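Local coordinates for protein 8-demethyl-8-aminoriboflavin-5'-phosphate synthase (Streptomyces davawensis, PDB 5MLD) that replaces the C-8 methyl group of riboflavin-5'-phosphate with an amino group, using glutamate as nitrogen donor, on the way to the antibiotic roseoflavin, at residues A5-T10 and I84-T89; G128-G133 and K187-M192. All blocks are in the same frame, centred on the assembly; numbering follows the deposited sequence.

Contact 1: residues A5-T10 and I84-T89; sequences ALILNT and ILVIAT
L8 meets L85 and I87 on one face of the central sheet of this flavodoxin-like fold, where strands 5-9 and 84-89 run parallel, 16° apart. Its CB lies 4.4 Å from I87 CD1. The first torsion sets CG anti to the carbonyl carbon (chi1 -57°), and from there CG sits 4.1 Å from L85 CD1. One branch does most of the touching: L8 CD1 is 3.9 Å from L85 CD1 and equally far from I87 CD1, so it rests over the notch where these two methyls of the neighbouring strand come together. The other branch turns back along its own strand, L8 CD2 coming within 3.9 Å of L6 CD2. L75 of helix 72-81 and V44 cover this leucine from outside the pair. On the reverse face, lined by A5, I7, N9, I84, V86 and A88, I7 and V86 lie side by side and point the same way, I7 CG1 at 4.0 Å from V86 CB. I7 CG2 also reaches A88 CB, and helix 20-34 packs over this face through V29, Y32 and I25. Between the faces, the amides and carbonyls of L6 and L8 alternate as donors and acceptors with I84, V86 and A88; L8 N approaches V86 O almost in line with the carbonyl (C=O...N 172°). The other backbone edge of strand 5-9 bonds to strand 38-43, placing it in the sheet interior. The C-terminal end leads into the FMN-binding loop: N9 OD1 accepts the amide of T11, N9 ND2 bonds to Q22, and T89 OG1 accepts the amide of T97. The last backbone bond between the segments runs from T10 N to A88 O, at 3.0 Å.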
loop_
_atom_site.group_PDB
_atom_site.type_symbol
_atom_site.label_atom_id
_atom_site.label_comp_id
_atom_site.label_asym_id
_atom_site.label_seq_id
_atom_site.Cartn_x
_atom_site.Cartn_y
_atom_site.Cartn_z
ATOM N N ALA A 5 -22.344 18.146 3.730
ATOM C CA ALA A 5 -21.053 17.610 3.326
ATOM C C ALA A 5 -19.957 18.414 4.012
ATOM O O ALA A 5 -19.949 19.644 3.935
ATOM C CB ALA A 5 -20.879 17.678 1.810
ATOM N N LEU A 6 -19.041 17.720 4.675
ATOM C CA LEU A 6 -17.919 18.348 5.352
ATOM C C LEU A 6 -16.660 17.983 4.580
ATOM O O LEU A 6 -16.355 16.801 4.423
ATOM C CB LEU A 6 -17.825 17.888 6.802
ATOM C CG LEU A 6 -16.634 18.471 7.567
ATOM C CD1 LEU A 6 -16.723 20.016 7.641
ATOM C CD2 LEU A 6 -16.541 17.837 8.930
ATOM N N ILE A 7 -15.947 18.989 4.078
ATOM C CA ILE A 7 -14.740 18.778 3.280
ATOM C C ILE A 7 -13.561 19.248 4.109
ATOM O O ILE A 7 -13.512 20.416 4.496
ATOM C CB ILE A 7 -14.799 19.531 1.945
ATOM C CG1 ILE A 7 -16.106 19.174 1.202
ATOM C CG2 ILE A 7 -13.551 19.194 1.112
ATOM C CD1 ILE A 7 -16.389 20.007 -0.054
ATOM N N LEU A 8 -12.621 18.348 4.391
ATOM C CA LEU A 8 -11.468 18.674 5.235
ATOM C C LEU A 8 -10.249 18.822 4.332
ATOM O O LEU A 8 -9.743 17.832 3.800
ATOM C CB LEU A 8 -11.221 17.601 6.297
ATOM C CG LEU A 8 -12.405 17.320 7.222
ATOM C CD1 LEU A 8 -12.022 16.245 8.246
ATOM C CD2 LEU A 8 -12.858 18.603 7.907
ATOM N N ASN A 9 -9.797 20.062 4.134
ATOM C CA ASN A 9 -8.537 20.290 3.438
ATOM C C ASN A 9 -7.410 20.013 4.425
ATOM O O ASN A 9 -7.240 20.749 5.405
ATOM C CB ASN A 9 -8.452 21.719 2.903
ATOM C CG ASN A 9 -7.227 21.926 2.063
ATOM O OD1 ASN A 9 -6.263 21.174 2.188
ATOM N ND2 ASN A 9 -7.253 22.931 1.197
ATOM N N THR A 10 -6.626 18.966 4.163
ATOM C CA THR A 10 -5.589 18.564 5.110
ATOM C C THR A 10 -4.194 19.022 4.678
ATOM O O THR A 10 -3.193 18.424 5.094
ATOM C CB THR A 10 -5.644 17.048 5.329
ATOM O OG1 THR A 10 -5.507 16.371 4.082
ATOM C CG2 THR A 10 -7.028 16.655 5.907
ATOM N N ILE A 84 -21.913 13.533 4.701
ATOM C CA ILE A 84 -20.833 13.182 3.788
ATOM C C ILE A 84 -19.543 13.755 4.368
ATOM O O ILE A 84 -19.512 14.918 4.785
ATOM C CB ILE A 84 -21.080 13.731 2.371
ATOM C CG1 ILE A 84 -22.342 13.117 1.744
ATOM C CG2 ILE A 84 -19.890 13.421 1.491
ATOM C CD1 ILE A 84 -22.853 13.890 0.572
ATOM N N LEU A 85 -18.494 12.932 4.419
ATOM C CA LEU A 85 -17.158 13.370 4.812
ATOM C C LEU A 85 -16.249 13.236 3.597
ATOM O O LEU A 85 -16.076 12.138 3.069
ATOM C CB LEU A 85 -16.618 12.539 5.981
ATOM C CG LEU A 85 -15.186 12.942 6.377
ATOM C CD1 LEU A 85 -15.187 14.348 6.960
ATOM C CD2 LEU A 85 -14.568 11.981 7.369
ATOM N N VAL A 86 -15.731 14.350 3.111
ATOM C CA VAL A 86 -14.765 14.331 2.022
ATOM C C VAL A 86 -13.426 14.712 2.614
ATOM O O VAL A 86 -13.246 15.857 3.051
ATOM C CB VAL A 86 -15.141 15.295 0.894
ATOM C CG1 VAL A 86 -14.054 15.261 -0.186
ATOM C CG2 VAL A 86 -16.534 14.960 0.337
ATOM N N ILE A 87 -12.476 13.782 2.606
ATOM C CA ILE A 87 -11.097 14.135 2.933
ATOM C C ILE A 87 -10.450 14.672 1.662
ATOM O O ILE A 87 -10.464 14.012 0.618
ATOM C CB ILE A 87 -10.314 12.934 3.482
ATOM C CG1 ILE A 87 -10.982 12.331 4.729
ATOM C CG2 ILE A 87 -8.857 13.355 3.750
ATOM C CD1 ILE A 87 -11.004 13.237 5.926
ATOM N N ALA A 88 -9.906 15.875 1.737
ATOM C CA ALA A 88 -9.277 16.497 0.576
ATOM C C ALA A 88 -7.808 16.654 0.938
ATOM O O ALA A 88 -7.431 17.610 1.622
ATOM C CB ALA A 88 -9.929 17.828 0.222
ATOM N N THR A 89 -6.984 15.723 0.474
ATOM C CA THR A 89 -5.641 15.681 1.009
ATOM C C THR A 89 -4.597 15.814 -0.090
ATOM O O THR A 89 -4.714 15.194 -1.155
ATOM C CB THR A 89 -5.401 14.377 1.802
ATOM O OG1 THR A 89 -4.091 14.416 2.382
ATOM C CG2 THR A 89 -5.551 13.123 0.917
#

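Contact 2: residues G128-G133 and K187-M192; sequences GLLMCG and KLIRFM. With 8DP (8-demethyl-8-aminoriboflavin-5'-phosphate), chain I.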
loop_
_atom_site.group_PDB
_atom_site.type_symbol
_atom_site.label_atom_id
_atom_site.label_comp_id
_atom_site.label_asym_id
_atom_site.label_seq_id
_atom_site.Cartn_x
_atom_site.Cartn_y
_atom_site.Cartn_z
ATOM N N GLY A 128 -16.101 10.427 0.615
ATOM C CA GLY A 128 -15.469 10.640 -0.666
ATOM C C GLY A 128 -14.073 11.180 -0.436
ATOM O O GLY A 128 -13.676 11.473 0.694
ATOM N N LEU A 129 -13.335 11.322 -1.525
ATOM C CA LEU A 129 -11.932 11.668 -1.404
ATOM C C LEU A 129 -11.557 12.606 -2.542
ATOM O O LEU A 129 -11.926 12.352 -3.691
ATOM C CB LEU A 129 -11.102 10.393 -1.444
ATOM C CG LEU A 129 -9.680 10.391 -0.943
ATOM C CD1 LEU A 129 -9.638 10.838 0.518
ATOM C CD2 LEU A 129 -9.221 8.974 -1.074
ATOM N N LEU A 130 -10.858 13.693 -2.214
ATOM C CA LEU A 130 -10.178 14.538 -3.192
ATOM C C LEU A 130 -8.685 14.501 -2.891
ATOM O O LEU A 130 -8.285 14.668 -1.735
ATOM C CB LEU A 130 -10.691 15.979 -3.137
ATOM C CG LEU A 130 -12.184 16.192 -3.430
ATOM C CD1 LEU A 130 -12.551 17.623 -3.169
ATOM C CD2 LEU A 130 -12.549 15.799 -4.883
ATOM N N MET A 131 -7.854 14.269 -3.912
ATOM C CA MET A 131 -6.416 14.155 -3.669
ATOM C C MET A 131 -5.634 14.952 -4.702
ATOM O O MET A 131 -6.041 15.067 -5.864
ATOM C CB MET A 131 -5.942 12.694 -3.695
ATOM C CG MET A 131 -6.434 11.839 -2.549
ATOM S SD MET A 131 -6.134 10.109 -2.910
ATOM C CE MET A 131 -7.288 9.774 -4.227
ATOM N N CYS A 132 -4.488 15.477 -4.279
ATOM C CA CYS A 132 -3.612 16.228 -5.177
ATOM C C CYS A 132 -2.178 15.802 -4.902
ATOM O O CYS A 132 -1.728 15.886 -3.763
ATOM C CB CYS A 132 -3.761 17.737 -4.960
ATOM S SG CYS A 132 -3.130 18.603 -6.357
ATOM N N GLY A 133 -1.470 15.325 -5.928
ATOM C CA GLY A 133 -0.058 15.041 -5.797
ATOM C C GLY A 133 0.681 15.616 -6.991
ATOM O O GLY A 133 0.077 15.943 -8.012
ATOM N N LYS A 187 -13.799 15.354 -14.602
ATOM C CA LYS A 187 -14.874 14.373 -14.710
ATOM C C LYS A 187 -14.928 13.492 -13.465
ATOM O O LYS A 187 -16.019 13.177 -12.983
ATOM C CB LYS A 187 -14.739 13.553 -16.001
ATOM C CG LYS A 187 -14.127 12.167 -15.914
ATOM C CD LYS A 187 -14.062 11.541 -17.315
ATOM C CE LYS A 187 -13.185 10.304 -17.363
ATOM N NZ LYS A 187 -12.942 9.872 -18.774
ATOM N N LEU A 188 -13.769 13.145 -12.875
ATOM C CA LEU A 188 -13.806 12.367 -11.634
ATOM C C LEU A 188 -14.486 13.137 -10.497
ATOM O O LEU A 188 -15.226 12.548 -9.699
ATOM C CB LEU A 188 -12.392 11.948 -11.216
ATOM C CG LEU A 188 -11.716 10.910 -12.128
ATOM C CD1 LEU A 188 -10.468 10.379 -11.444
ATOM C CD2 LEU A 188 -12.639 9.746 -12.503
ATOM N N ILE A 189 -14.205 14.434 -10.360
ATOM C CA ILE A 189 -14.857 15.208 -9.303
ATOM C C ILE A 189 -16.372 15.135 -9.463
ATOM O O ILE A 189 -17.112 14.931 -8.487
ATOM C CB ILE A 189 -14.352 16.665 -9.308
ATOM C CG1 ILE A 189 -12.891 16.721 -8.842
ATOM C CG2 ILE A 189 -15.196 17.524 -8.384
ATOM C CD1 ILE A 189 -12.273 18.115 -8.966
ATOM N N ARG A 190 -16.848 15.251 -10.700
ATOM C CA ARG A 190 -18.292 15.206 -10.951
ATOM C C ARG A 190 -18.888 13.839 -10.622
ATOM O O ARG A 190 -19.972 13.768 -10.021
ATOM C CB ARG A 190 -18.588 15.594 -12.396
ATOM C CG ARG A 190 -18.354 17.095 -12.674
ATOM C CD ARG A 190 -18.570 17.469 -14.156
ATOM N NE ARG A 190 -18.487 18.916 -14.366
ATOM C CZ ARG A 190 -19.496 19.769 -14.185
ATOM N NH1 ARG A 190 -20.695 19.326 -13.809
ATOM N NH2 ARG A 190 -19.314 21.070 -14.403
ATOM N N PHE A 191 -18.205 12.754 -11.009
ATOM C CA PHE A 191 -18.618 11.407 -10.608
ATOM C C PHE A 191 -18.765 11.333 -9.095
ATOM O O PHE A 191 -19.777 10.857 -8.561
ATOM C CB PHE A 191 -17.580 10.353 -11.045
ATOM C CG PHE A 191 -17.458 10.120 -12.539
ATOM C CD1 PHE A 191 -18.243 10.788 -13.464
ATOM C CD2 PHE A 191 -16.533 9.190 -13.002
ATOM C CE1 PHE A 191 -18.100 10.544 -14.815
ATOM C CE2 PHE A 191 -16.381 8.930 -14.354
ATOM C CZ PHE A 191 -17.164 9.607 -15.266
ATOM N N MET A 192 -17.730 11.780 -8.386
ATOM C CA MET A 192 -17.696 11.627 -6.942
ATOM C C MET A 192 -18.841 12.376 -6.283
ATOM O O MET A 192 -19.495 11.844 -5.381
ATOM C CB MET A 192 -16.351 12.111 -6.406
ATOM C CG MET A 192 -16.133 11.872 -4.937
ATOM S SD MET A 192 -16.800 13.174 -3.884
ATOM C CE MET A 192 -16.098 14.654 -4.603
HETATM C C4 8DP I . 2.526 17.237 -3.050
HETATM C C5 8DP I . 3.917 16.917 -3.608
HETATM C C8 8DP I . 6.034 17.213 0.080
HETATM N N3 8DP I . 5.242 13.426 -1.446
HETATM C C2 8DP I . 1.038 19.329 -3.322
HETATM N N2 8DP I . 6.335 18.496 0.664
HETATM N N1 8DP I . 4.414 15.690 -2.855
HETATM C C6 8DP I . 5.060 15.819 -1.668
HETATM O O6 8DP I . 3.305 19.524 -2.755
HETATM N N4 8DP I . 3.511 14.299 -4.521
HETATM C C12 8DP I . 5.497 14.672 -0.971
HETATM C C13 8DP I . 4.160 14.448 -3.339
HETATM C C14 8DP I . 4.572 13.313 -2.627
HETATM C C15 8DP I . 4.283 12.057 -3.176
HETATM C C16 8DP I . 3.260 13.097 -4.999
HETATM C C1 8DP I . 0.611 20.487 -2.415
HETATM C C3 8DP I . 2.211 18.671 -2.594
HETATM C C7 8DP I . 5.356 17.107 -1.151
HETATM C C9 8DP I . 6.456 16.039 0.769
HETATM O O1 8DP I . -2.778 21.681 -0.942
HETATM P P1 8DP I . -1.239 21.663 -1.066
HETATM O O2 8DP I . -0.757 23.004 -1.722
HETATM O O3 8DP I . -0.566 21.456 0.284
HETATM O O4 8DP I . -0.827 20.467 -2.071
HETATM O O5 8DP I . -0.055 18.505 -3.532
HETATM O O7 8DP I . 1.629 16.379 -2.941
HETATM C C10 8DP I . 7.192 16.134 2.089
HETATM C C11 8DP I . 6.180 14.801 0.248
HETATM O O8 8DP I . 4.651 10.884 -2.517
HETATM N N5 8DP I . 3.632 11.981 -4.343
HETATM O O9 8DP I . 2.571 12.916 -6.224
#
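L130 reaches from the strand to M192 and I189 of the helix with a single methyl. Its CD2 lies 3.7 Å from M192 CE and 4.1 Å from I189 CG1, and each of the two helix side chains crosses the leucine at about a right angle. M192 leaves the helix with CG anti to the backbone N (chi1 -174°), then bends at both following torsions. Its sulfur passes beside G128, M192 SD being 4.3 Å from G128 CA, where the absence of a side chain lets the thioether lie close to the strand. The two segments run nearly antiparallel, at 162°, with axes 9.6 Å apart: this is the helix-on-sheet layer of a flavodoxin-like alpha/beta sandwich. Further out, A162 of the neighbouring strand 161-164 touches both L130 and I189, while Y32 of helix 20-34 packs on M192 and K27 of that helix on I189. V86 and A88 flank L130 on its other neighbouring strand. L129 and M131 face the opposite layer, against helix 138-152. The outer side of the helix belongs to the tetramer: R190 NE forms a salt bridge with E222 of a second subunit, and K187 NZ bonds to backbone oxygens of T235 and A237 of a third. Beyond L130 the strand runs to the flavin. C132 O comes 3.1 Å from the ribityl oxygen O5 of the bound aminoflavin, and G133 C is 3.4 Å from O9, a carbonyl oxygen of its pyrimidine ring. Between strand and helix the side-chain contacts join methyl, methylene and thioether groups, with no hydrogen bonds, so this contact itself probably depends on shape and burial, whereas at the far end of the segment a backbone oxygen, C132 O, comes up to the ligand.

From the N terminus, strand 4-9 comes first; the chain then passes through helix 20-34, strand 38-43 and helix 72-81 before 84-89 returns beside it, so contact 1 closes a loop of 73 residues. Contact 2 opens only afterwards and closes a second loop, of 53 residues, that includes helix 138-152 and strand 161-164. The two loops are in series, neither nested nor crossed. Strand 84-92 joins them, because it lies between strands 4-9 and 125-132: T89 N to L130 O (2.8 Å) and I87 O to L130 N (2.9 Å) are probable hydrogen bonds. Contact 1 thus pairs two strands of the sheet, and contact 2 ties helix 183-205 onto it.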